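PDB 5U7H: dihydroneopterin triphosphate diphosphatase, which probably hydrolyses dihydroneopterin triphosphate to dihydroneopterin monophosphate and pyrophosphate, a step of folate biosynthesis, and can also cleave nucleoside triphosphates such as dATP. Local coordinates for residues Val15-Asp20 / Cys104-His109; Asp34-Val39 / Ala130-Ser135; Glu60-Val65 / Gln112-Glu117. One frame throughout, in Å; residues are numbered along the deposited sequence.

Interaction 1 (Val15-Asp20 / Cys104-His109); sequences VIYAQD and CLALPH. With NI (nickel (II) ion), chain I.
Tyr17 lays its ring over Ala106, its partner on the neighbouring parallel strand. CA of Ala106 sits 4.2 Å from the Tyr17 ring centroid, over one face but offset toward the rim. The methyl lies farther out, with Ala106 CB 3.6 Å from Tyr17 CZ. The ring is placed there by chi1 of 68°, which sets CG between the backbone N and the carbonyl carbon and folds the ring across to the next strand. On the same face of the sheet, Val15 and Cys104 point toward helix 136-147. The other face carries Ile16, Ala18, Leu105 and Leu107. Ile16 and Leu105 lie side by side and point the same way. Ile16 uses its two branches separately: CG1 meets Leu105 CD2 at 3.9 Å, and CG2 meets Leu107 CD1 at 3.8 Å. Val57 and Val61 of helix 49-61 pack on this face.

Strands 10-18 and 97-107 are neighbours in the mixed sheet of the Nudix fold. Backbone bonds run from Leu105 N to Val15 O, Tyr17 N to Leu105 O and Leu107 N to Tyr17 O, alternating as in a parallel pair. The last, from Gln19 N to Leu107 O (2.6 Å), carries the ladder just past the strand ends.

Beyond it the contact becomes polar. His109 ND1 donates to Asp20 OD2 at 2.6 Å. The oxygen lies in the imidazole plane, but ND1 meets it from above the carboxylate plane; the planes are 55° apart. His109 NE2 binds a nickel ion at 2.1 Å. Carboxylate and metal together probably hold the ring's rotation, and the carboxylate may strengthen its donation to the metal.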
loop_
_atom_site.group_PDB
_atom_site.type_symbol
_atom_site.label_atom_id
_atom_site.label_comp_id
_atom_site.label_asym_id
_atom_site.label_seq_id
_atom_site.Cartn_x
_atom_site.Cartn_y
_atom_site.Cartn_z
ATOM N N VAL A 15 -4.886 1.155 -0.694
ATOM C CA VAL A 15 -5.594 0.010 -1.262
ATOM C C VAL A 15 -6.067 0.404 -2.656
ATOM O O VAL A 15 -6.974 1.230 -2.805
ATOM C CB VAL A 15 -6.772 -0.436 -0.388
ATOM C CG1 VAL A 15 -7.386 -1.732 -0.952
ATOM C CG2 VAL A 15 -6.334 -0.634 1.036
ATOM N N ILE A 16 -5.464 -0.188 -3.679
ATOM C CA ILE A 16 -5.890 0.009 -5.063
ATOM C C ILE A 16 -6.836 -1.122 -5.438
ATOM O O ILE A 16 -6.543 -2.292 -5.175
ATOM C CB ILE A 16 -4.680 0.060 -6.005
ATOM C CG1 ILE A 16 -3.837 1.284 -5.683
ATOM C CG2 ILE A 16 -5.123 0.068 -7.459
ATOM C CD1 ILE A 16 -2.506 1.283 -6.365
ATOM N N TYR A 17 -7.987 -0.776 -6.023
ATOM C CA TYR A 17 -8.960 -1.777 -6.442
ATOM C C TYR A 17 -9.693 -1.267 -7.676
ATOM O O TYR A 17 -9.609 -0.091 -8.025
ATOM C CB TYR A 17 -9.940 -2.135 -5.315
ATOM C CG TYR A 17 -10.899 -1.033 -4.925
ATOM C CD1 TYR A 17 -10.511 -0.025 -4.049
ATOM C CD2 TYR A 17 -12.200 -1.008 -5.421
ATOM C CE1 TYR A 17 -11.383 0.985 -3.687
ATOM C CE2 TYR A 17 -13.083 0.003 -5.067
ATOM C CZ TYR A 17 -12.667 0.997 -4.197
ATOM O OH TYR A 17 -13.528 2.004 -3.829
ATOM N N ALA A 18 -10.364 -2.183 -8.374
ATOM C CA ALA A 18 -11.101 -1.836 -9.582
ATOM C C ALA A 18 -12.582 -1.696 -9.258
ATOM O O ALA A 18 -13.167 -2.573 -8.614
ATOM C CB ALA A 18 -10.904 -2.877 -10.680
ATOM N N GLN A 19 -13.189 -0.613 -9.746
ATOM C CA GLN A 19 -14.566 -0.298 -9.365
ATOM C C GLN A 19 -15.545 -1.374 -9.827
ATOM O O GLN A 19 -16.510 -1.689 -9.118
ATOM C CB GLN A 19 -14.960 1.069 -9.927
ATOM C CG GLN A 19 -16.313 1.573 -9.442
ATOM C CD GLN A 19 -16.470 1.483 -7.931
ATOM O OE1 GLN A 19 -17.355 0.790 -7.428
ATOM N NE2 GLN A 19 -15.611 2.188 -7.200
ATOM N N ASP A 20 -15.307 -1.969 -11.000
ATOM C CA ASP A 20 -16.318 -2.857 -11.575
ATOM C C ASP A 20 -16.271 -4.267 -10.981
ATOM O O ASP A 20 -17.324 -4.835 -10.666
ATOM C CB ASP A 20 -16.183 -2.902 -13.100
ATOM C CG ASP A 20 -14.772 -3.243 -13.561
ATOM O OD1 ASP A 20 -13.932 -3.634 -12.716
ATOM O OD2 ASP A 20 -14.509 -3.124 -14.781
ATOM N N CYS A 104 -7.446 5.038 -0.225
ATOM C CA CYS A 104 -8.156 4.212 -1.192
ATOM C C CYS A 104 -7.963 4.777 -2.587
ATOM O O CYS A 104 -7.926 5.998 -2.765
ATOM C CB CYS A 104 -9.654 4.164 -0.891
ATOM S SG CYS A 104 -10.092 2.825 0.172
ATOM N N LEU A 105 -7.863 3.890 -3.578
ATOM C CA LEU A 105 -7.795 4.309 -4.973
ATOM C C LEU A 105 -8.619 3.344 -5.813
ATOM O O LEU A 105 -8.207 2.202 -6.038
ATOM C CB LEU A 105 -6.362 4.363 -5.475
ATOM C CG LEU A 105 -6.240 4.758 -6.943
ATOM C CD1 LEU A 105 -6.811 6.143 -7.163
ATOM C CD2 LEU A 105 -4.779 4.706 -7.382
ATOM N N ALA A 106 -9.768 3.814 -6.282
ATOM C CA ALA A 106 -10.647 3.036 -7.143
ATOM C C ALA A 106 -10.286 3.303 -8.600
ATOM O O ALA A 106 -10.415 4.436 -9.072
ATOM C CB ALA A 106 -12.108 3.404 -6.878
ATOM N N LEU A 107 -9.823 2.267 -9.305
ATOM C CA LEU A 107 -9.698 2.453 -10.745
ATOM C C LEU A 107 -10.973 1.986 -11.446
ATOM O O LEU A 107 -11.709 1.141 -10.919
ATOM C CB LEU A 107 -8.505 1.669 -11.287
ATOM C CG LEU A 107 -7.186 1.840 -10.529
ATOM C CD1 LEU A 107 -6.174 0.847 -11.028
ATOM C CD2 LEU A 107 -6.666 3.246 -10.678
ATOM N N PRO A 108 -11.263 2.510 -12.637
ATOM C CA PRO A 108 -12.489 2.078 -13.332
ATOM C C PRO A 108 -12.512 0.591 -13.648
ATOM O O PRO A 108 -13.564 -0.050 -13.516
ATOM C CB PRO A 108 -12.486 2.946 -14.598
ATOM C CG PRO A 108 -11.064 3.427 -14.737
ATOM C CD PRO A 108 -10.598 3.619 -13.341
ATOM N N HIS A 109 -11.374 0.019 -14.035
ATOM C CA HIS A 109 -11.287 -1.381 -14.419
ATOM C C HIS A 109 -9.950 -1.935 -13.950
ATOM O O HIS A 109 -9.010 -1.184 -13.665
ATOM C CB HIS A 109 -11.422 -1.572 -15.944
ATOM C CG HIS A 109 -12.582 -0.838 -16.556
ATOM N ND1 HIS A 109 -13.879 -1.308 -16.494
ATOM C CD2 HIS A 109 -12.637 0.323 -17.254
ATOM C CE1 HIS A 109 -14.682 -0.465 -17.121
ATOM N NE2 HIS A 109 -13.955 0.536 -17.588
HETATM NI NI NI I . -14.605 2.102 -18.773
#

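Interaction 2 (Asp34-Val39 / Ala130-Ser135); sequences DFWQSV and AALTKS
The turn between helix 126-132 and helix 136-147 packs against the start of strand 36-42, and its Thr133 grips that strand by one hydroxyl. Thr133 OG1 donates to Trp36 O at 2.9 Å, nearly along the C=O axis. The same OG1 accepts from Ser135 N at 3.3 Å, which makes an ST turn. With chi1 at 179° the hydroxyl points to the strand and stays within reach of Ser135 N.

Leu132, the last helical residue, reaches over the indole. Its CD2 methyl lies over one face of Trp36, 3.6 Å from Trp36 CG and offset toward the rim. Lys122 of strand 118-125 makes a cation-pi contact with the same indole.

Strand 36-42 belongs to the mixed sheet at the core of the Nudix fold. Ser135, two residues after Thr133, is a predicted substrate-binding residue. It is also the N-cap of helix 136-147: its OG bonds Asn138 N and Ser137 OG. Its CB touches Phe35 CZ at 3.8 Å. Thr133 OG1 meets the edge of the Phe35 ring, while Lys134 CB lies over a face.

A water fills the angle between the backbones. It donates to Asp34 O and to Leu132 O, and accepts from Trp36 N at 2.7 Å. Farther out, the Lys134 chain runs obliquely across Phe35, with CD 3.7 Å from Phe35 CA. A bend at chi3 (77°) carries its amine to the exposed end of the contact. There Lys134 NZ forms a salt bridge with Asp32, and a second water links it to Asp34 OD2.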
loop_
_atom_site.group_PDB
_atom_site.type_symbol
_atom_site.label_atom_id
_atom_site.label_comp_id
_atom_site.label_asym_id
_atom_site.label_seq_id
_atom_site.Cartn_x
_atom_site.Cartn_y
_atom_site.Cartn_z
ATOM N N ASP A 34 7.454 -13.727 0.097
ATOM C CA ASP A 34 6.191 -14.263 0.585
ATOM C C ASP A 34 5.214 -13.176 1.004
ATOM O O ASP A 34 4.099 -13.495 1.426
ATOM C CB ASP A 34 6.440 -15.197 1.767
ATOM C CG ASP A 34 7.341 -16.353 1.404
ATOM O OD1 ASP A 34 7.125 -16.946 0.316
ATOM O OD2 ASP A 34 8.261 -16.654 2.203
ATOM N N PHE A 35 5.616 -11.913 0.901
ATOM C CA PHE A 35 4.837 -10.772 1.365
ATOM C C PHE A 35 4.183 -10.121 0.150
ATOM O O PHE A 35 4.854 -9.458 -0.641
ATOM C CB PHE A 35 5.748 -9.797 2.113
ATOM C CG PHE A 35 5.026 -8.722 2.889
ATOM C CD1 PHE A 35 3.691 -8.423 2.657
ATOM C CD2 PHE A 35 5.709 -8.003 3.862
ATOM C CE1 PHE A 35 3.053 -7.411 3.394
ATOM C CE2 PHE A 35 5.081 -7.002 4.588
ATOM C CZ PHE A 35 3.746 -6.706 4.350
ATOM N N TRP A 36 2.880 -10.328 0.003
ATOM C CA TRP A 36 2.065 -9.625 -0.980
ATOM C C TRP A 36 1.309 -8.489 -0.298
ATOM O O TRP A 36 0.820 -8.650 0.821
ATOM C CB TRP A 36 1.074 -10.577 -1.639
ATOM C CG TRP A 36 1.736 -11.625 -2.468
ATOM C CD1 TRP A 36 2.374 -12.750 -2.023
ATOM C CD2 TRP A 36 1.825 -11.648 -3.893
ATOM N NE1 TRP A 36 2.852 -13.475 -3.088
ATOM C CE2 TRP A 36 2.531 -12.821 -4.248
ATOM C CE3 TRP A 36 1.367 -10.799 -4.907
ATOM C CZ2 TRP A 36 2.792 -13.165 -5.577
ATOM C CZ3 TRP A 36 1.628 -11.139 -6.226
ATOM C CH2 TRP A 36 2.341 -12.313 -6.547
ATOM N N GLN A 37 1.210 -7.346 -0.975
ATOM C CA GLN A 37 0.665 -6.151 -0.344
ATOM C C GLN A 37 0.009 -5.233 -1.363
ATOM O O GLN A 37 0.250 -5.331 -2.568
ATOM C CB GLN A 37 1.761 -5.368 0.364
ATOM C CG GLN A 37 2.928 -5.041 -0.547
ATOM C CD GLN A 37 3.848 -3.995 0.054
ATOM O OE1 GLN A 37 4.862 -3.611 -0.540
ATOM N NE2 GLN A 37 3.495 -3.526 1.246
ATOM N N SER A 38 -0.817 -4.322 -0.847
ATOM C CA SER A 38 -1.131 -3.083 -1.536
ATOM C C SER A 38 0.104 -2.182 -1.554
ATOM O O SER A 38 1.171 -2.534 -1.057
ATOM C CB SER A 38 -2.300 -2.372 -0.845
ATOM O OG SER A 38 -3.407 -3.235 -0.655
ATOM N N VAL A 39 -0.041 -0.983 -2.107
ATOM C CA VAL A 39 1.068 -0.033 -2.130
ATOM C C VAL A 39 1.290 0.516 -0.720
ATOM O O VAL A 39 0.380 1.089 -0.114
ATOM C CB VAL A 39 0.796 1.100 -3.130
ATOM C CG1 VAL A 39 1.779 2.227 -2.965
ATOM C CG2 VAL A 39 0.837 0.571 -4.568
ATOM N N ALA A 130 -7.211 -9.979 1.045
ATOM C CA ALA A 130 -7.146 -9.825 2.492
ATOM C C ALA A 130 -6.544 -11.053 3.164
ATOM O O ALA A 130 -5.758 -10.927 4.111
ATOM C CB ALA A 130 -8.541 -9.547 3.043
ATOM N N ALA A 131 -6.892 -12.253 2.692
ATOM C CA ALA A 131 -6.308 -13.449 3.292
ATOM C C ALA A 131 -4.858 -13.661 2.878
ATOM O O ALA A 131 -4.128 -14.381 3.567
ATOM C CB ALA A 131 -7.128 -14.693 2.931
ATOM N N LEU A 132 -4.420 -13.068 1.771
ATOM C CA LEU A 132 -3.077 -13.357 1.283
ATOM C C LEU A 132 -2.011 -12.550 2.018
ATOM O O LEU A 132 -0.938 -13.078 2.330
ATOM C CB LEU A 132 -2.997 -13.084 -0.216
ATOM C CG LEU A 132 -1.596 -13.237 -0.820
ATOM C CD1 LEU A 132 -1.039 -14.625 -0.559
ATOM C CD2 LEU A 132 -1.602 -12.929 -2.308
ATOM N N THR A 133 -2.268 -11.273 2.290
ATOM C CA THR A 133 -1.210 -10.411 2.794
ATOM C C THR A 133 -0.797 -10.809 4.213
ATOM O O THR A 133 -1.602 -11.314 5.003
ATOM C CB THR A 133 -1.659 -8.950 2.750
ATOM O OG1 THR A 133 -0.624 -8.105 3.271
ATOM C CG2 THR A 133 -2.971 -8.750 3.539
ATOM N N LYS A 134 0.488 -10.590 4.531
ATOM C CA LYS A 134 1.004 -10.859 5.868
ATOM C C LYS A 134 0.775 -9.714 6.838
ATOM O O LYS A 134 1.023 -9.886 8.034
ATOM C CB LYS A 134 2.504 -11.164 5.814
ATOM C CG LYS A 134 2.845 -12.341 4.949
ATOM C CD LYS A 134 4.335 -12.378 4.643
ATOM C CE LYS A 134 5.128 -12.891 5.811
ATOM N NZ LYS A 134 6.449 -13.429 5.363
ATOM N N SER A 135 0.316 -8.563 6.364
ATOM C CA SER A 135 0.192 -7.365 7.187
ATOM C C SER A 135 -1.248 -7.217 7.667
ATOM O O SER A 135 -2.168 -7.108 6.843
ATOM C CB SER A 135 0.628 -6.134 6.394
ATOM O OG SER A 135 -0.054 -4.980 6.826
HETATM O O HOH W 1 1.651 -11.891 1.882
HETATM O O HOH W 2 8.007 -15.613 4.569
#

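Interaction 3 (Glu60-Val65 / Gln112-Glu117). With NI (nickel (II) ion), chain E; NI (nickel (II) ion), chain F.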
loop_
_atom_site.group_PDB
_atom_site.type_symbol
_atom_site.label_atom_id
_atom_site.label_comp_id
_atom_site.label_asym_id
_atom_site.label_seq_id
_atom_site.Cartn_x
_atom_site.Cartn_y
_atom_site.Cartn_z
ATOM N N GLU A 60 5.480 3.109 -7.644
ATOM C CA GLU A 60 5.355 1.664 -7.505
ATOM C C GLU A 60 4.485 1.012 -8.582
ATOM O O GLU A 60 4.750 -0.134 -8.955
ATOM C CB GLU A 60 4.808 1.331 -6.123
ATOM C CG GLU A 60 5.712 1.859 -5.023
ATOM C CD GLU A 60 5.586 1.102 -3.730
ATOM O OE1 GLU A 60 4.718 0.213 -3.657
ATOM O OE2 GLU A 60 6.367 1.404 -2.788
ATOM N N VAL A 61 3.434 1.672 -9.071
ATOM C CA VAL A 61 2.587 1.019 -10.071
ATOM C C VAL A 61 2.379 1.914 -11.286
ATOM O O VAL A 61 1.494 1.651 -12.108
ATOM C CB VAL A 61 1.233 0.574 -9.477
ATOM C CG1 VAL A 61 1.441 -0.442 -8.360
ATOM C CG2 VAL A 61 0.399 1.767 -8.993
ATOM N N THR A 62 3.186 2.969 -11.407
ATOM C CA THR A 62 3.215 3.822 -12.602
ATOM C C THR A 62 1.831 4.353 -12.969
ATOM O O THR A 62 1.459 4.417 -14.142
ATOM C CB THR A 62 3.821 3.079 -13.797
ATOM O OG1 THR A 62 4.855 2.192 -13.343
ATOM C CG2 THR A 62 4.399 4.075 -14.801
ATOM N N ILE A 63 1.044 4.703 -11.959
ATOM C CA ILE A 63 -0.264 5.327 -12.147
ATOM C C ILE A 63 -0.146 6.745 -11.631
ATOM O O ILE A 63 0.128 6.955 -10.445
ATOM C CB ILE A 63 -1.380 4.566 -11.414
ATOM C CG1 ILE A 63 -1.524 3.146 -11.974
ATOM C CG2 ILE A 63 -2.706 5.329 -11.500
ATOM C CD1 ILE A 63 -2.555 2.274 -11.241
ATOM N N ASP A 64 -0.307 7.717 -12.521
ATOM C CA ASP A 64 -0.305 9.125 -12.149
ATOM C C ASP A 64 -1.739 9.526 -11.830
ATOM O O ASP A 64 -2.594 9.539 -12.719
ATOM C CB ASP A 64 0.270 9.975 -13.281
ATOM C CG ASP A 64 0.529 11.413 -12.868
ATOM O OD1 ASP A 64 -0.228 11.944 -12.031
ATOM O OD2 ASP A 64 1.493 12.021 -13.389
ATOM N N VAL A 65 -2.004 9.868 -10.571
ATOM C CA VAL A 65 -3.384 10.125 -10.173
ATOM C C VAL A 65 -3.833 11.529 -10.579
ATOM O O VAL A 65 -5.016 11.741 -10.874
ATOM C CB VAL A 65 -3.553 9.885 -8.663
ATOM C CG1 VAL A 65 -3.598 8.393 -8.380
ATOM C CG2 VAL A 65 -2.410 10.512 -7.915
ATOM N N GLN A 112 -3.284 -3.413 -16.627
ATOM C CA GLN A 112 -1.903 -3.860 -16.581
ATOM C C GLN A 112 -1.083 -2.916 -15.721
ATOM O O GLN A 112 -1.228 -1.693 -15.794
ATOM C CB GLN A 112 -1.301 -3.928 -17.984
ATOM C CG GLN A 112 -2.157 -4.692 -18.976
ATOM C CD GLN A 112 -1.798 -6.161 -19.045
ATOM O OE1 GLN A 112 -1.001 -6.578 -19.890
ATOM N NE2 GLN A 112 -2.392 -6.959 -18.160
ATOM N N ILE A 113 -0.210 -3.495 -14.911
ATOM C CA ILE A 113 0.615 -2.746 -13.982
ATOM C C ILE A 113 2.068 -2.909 -14.406
ATOM O O ILE A 113 2.548 -4.036 -14.570
ATOM C CB ILE A 113 0.400 -3.225 -12.538
ATOM C CG1 ILE A 113 -1.090 -3.212 -12.204
ATOM C CG2 ILE A 113 1.156 -2.357 -11.573
ATOM C CD1 ILE A 113 -1.670 -1.818 -12.183
ATOM N N VAL A 114 2.755 -1.792 -14.597
ATOM C CA VAL A 114 4.205 -1.770 -14.698
ATOM C C VAL A 114 4.729 -1.398 -13.316
ATOM O O VAL A 114 4.467 -0.296 -12.821
ATOM C CB VAL A 114 4.685 -0.785 -15.770
ATOM C CG1 VAL A 114 6.205 -0.668 -15.736
ATOM C CG2 VAL A 114 4.181 -1.225 -17.165
ATOM N N PHE A 115 5.451 -2.315 -12.680
ATOM C CA PHE A 115 5.879 -2.128 -11.302
ATOM C C PHE A 115 7.398 -2.053 -11.228
ATOM O O PHE A 115 8.106 -2.580 -12.090
ATOM C CB PHE A 115 5.362 -3.262 -10.414
ATOM C CG PHE A 115 5.625 -4.618 -10.975
ATOM C CD1 PHE A 115 6.853 -5.232 -10.779
ATOM C CD2 PHE A 115 4.651 -5.276 -11.713
ATOM C CE1 PHE A 115 7.109 -6.482 -11.311
ATOM C CE2 PHE A 115 4.891 -6.528 -12.236
ATOM C CZ PHE A 115 6.124 -7.135 -12.039
ATOM N N THR A 116 7.893 -1.402 -10.170
ATOM C CA THR A 116 9.325 -1.205 -9.976
ATOM C C THR A 116 9.868 -1.750 -8.658
ATOM O O THR A 116 11.009 -2.216 -8.629
ATOM C CB THR A 116 9.674 0.287 -10.067
ATOM O OG1 THR A 116 8.966 1.010 -9.049
ATOM C CG2 THR A 116 9.285 0.834 -11.425
ATOM N N GLU A 117 9.093 -1.711 -7.577
ATOM C CA GLU A 117 9.536 -2.136 -6.251
ATOM C C GLU A 117 9.205 -3.598 -5.951
ATOM O O GLU A 117 9.540 -4.085 -4.864
ATOM C CB GLU A 117 8.902 -1.210 -5.194
ATOM C CG GLU A 117 9.382 -1.330 -3.725
ATOM C CD GLU A 117 8.648 -0.335 -2.808
ATOM O OE1 GLU A 117 7.795 -0.758 -1.957
ATOM O OE2 GLU A 117 8.929 0.885 -2.967
HETATM NI NI NI E . 7.941 2.615 -2.574
HETATM NI NI NI F . 6.404 0.527 -0.970
HETATM O O HOH W 3 6.496 -1.798 -7.514
HETATM O O HOH W 4 4.878 -0.790 -1.279
HETATM O O HOH W 5 1.148 0.664 -14.657
HETATM O O HOH W 6 9.561 3.824 -2.233
HETATM O O HOH W 7 8.303 3.465 -4.464
HETATM O O HOH W 8 6.590 -0.497 0.718
#
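Glu60 and Glu117 meet at a pair of nickel ions, the tightest part of the contact. Glu60 OE2 bridges both metals, at 2.0 Å from each. Glu117 spans the pair with separate oxygens: OE2 binds one nickel at 2.0 Å and OE1 the other at 2.1 Å. The carboxylate planes are 72° apart. Binding the same two ions brings the acidic oxygens close together, and the cations probably offset their charge. Glu117 is brought over by CG anti to the backbone N (chi1 -171°) and an extended chain. Glu60 OE1 binds neither metal and instead accepts from a water on one nickel.

Glu60 lies near the end of helix 49-61, within the Nudix box, whose glutamates hold the catalytic metal in this family. Both Glu60 and Glu117 are magnesium ligands by similarity, and nickel occupies their site here. Glu56 and the backbone oxygen of Thr40 also take part in metal binding.

Away from the metals, Val61 and Ile113 lie side by side, with Val61 CB 3.6 Å from Ile113 CG2. Leu25 of strand 23-29 packs on both. The fit is looser at Ile63, whose CD1 is 4.3 Å from Ile113 CD1.

Between the backbones, water does much of the joining. One water donates to Glu60 O and accepts from Glu117 N; another does the same for Val61 O and Val114 N. On the solvent side, Thr62 is the first residue to leave helical backbone angles, with positive phi (54°). Its OG1 donates to Val114 O at 2.6 Å, from above the carbonyl plane. Val114 is likewise exposed, with CB and CG1 beside the Thr62 hydroxyl.

Interactions 1 and 2 both reach the same sheet, but interaction 1 pairs two of its strands while interaction 2 lays a turn against one. Interaction 3 instead ties the end of helix 49-61 to the loop before strand 118-125. All three are partly buried. In interaction 1 the strands are largely buried and the His109 end is exposed; in interaction 2 Phe35 and Thr133 are buried and Lys134 exposed. Their apolar parts join: Ile16 packs on Val39 and Val61, and Leu107 on Ile63. Interaction 1 is a backbone ladder ending in a surface nickel ligand. Interaction 2 relies on a hydroxyl, a methyl over an indole and bridging water. Interaction 3 has two carboxylates sharing metals at the probable active site.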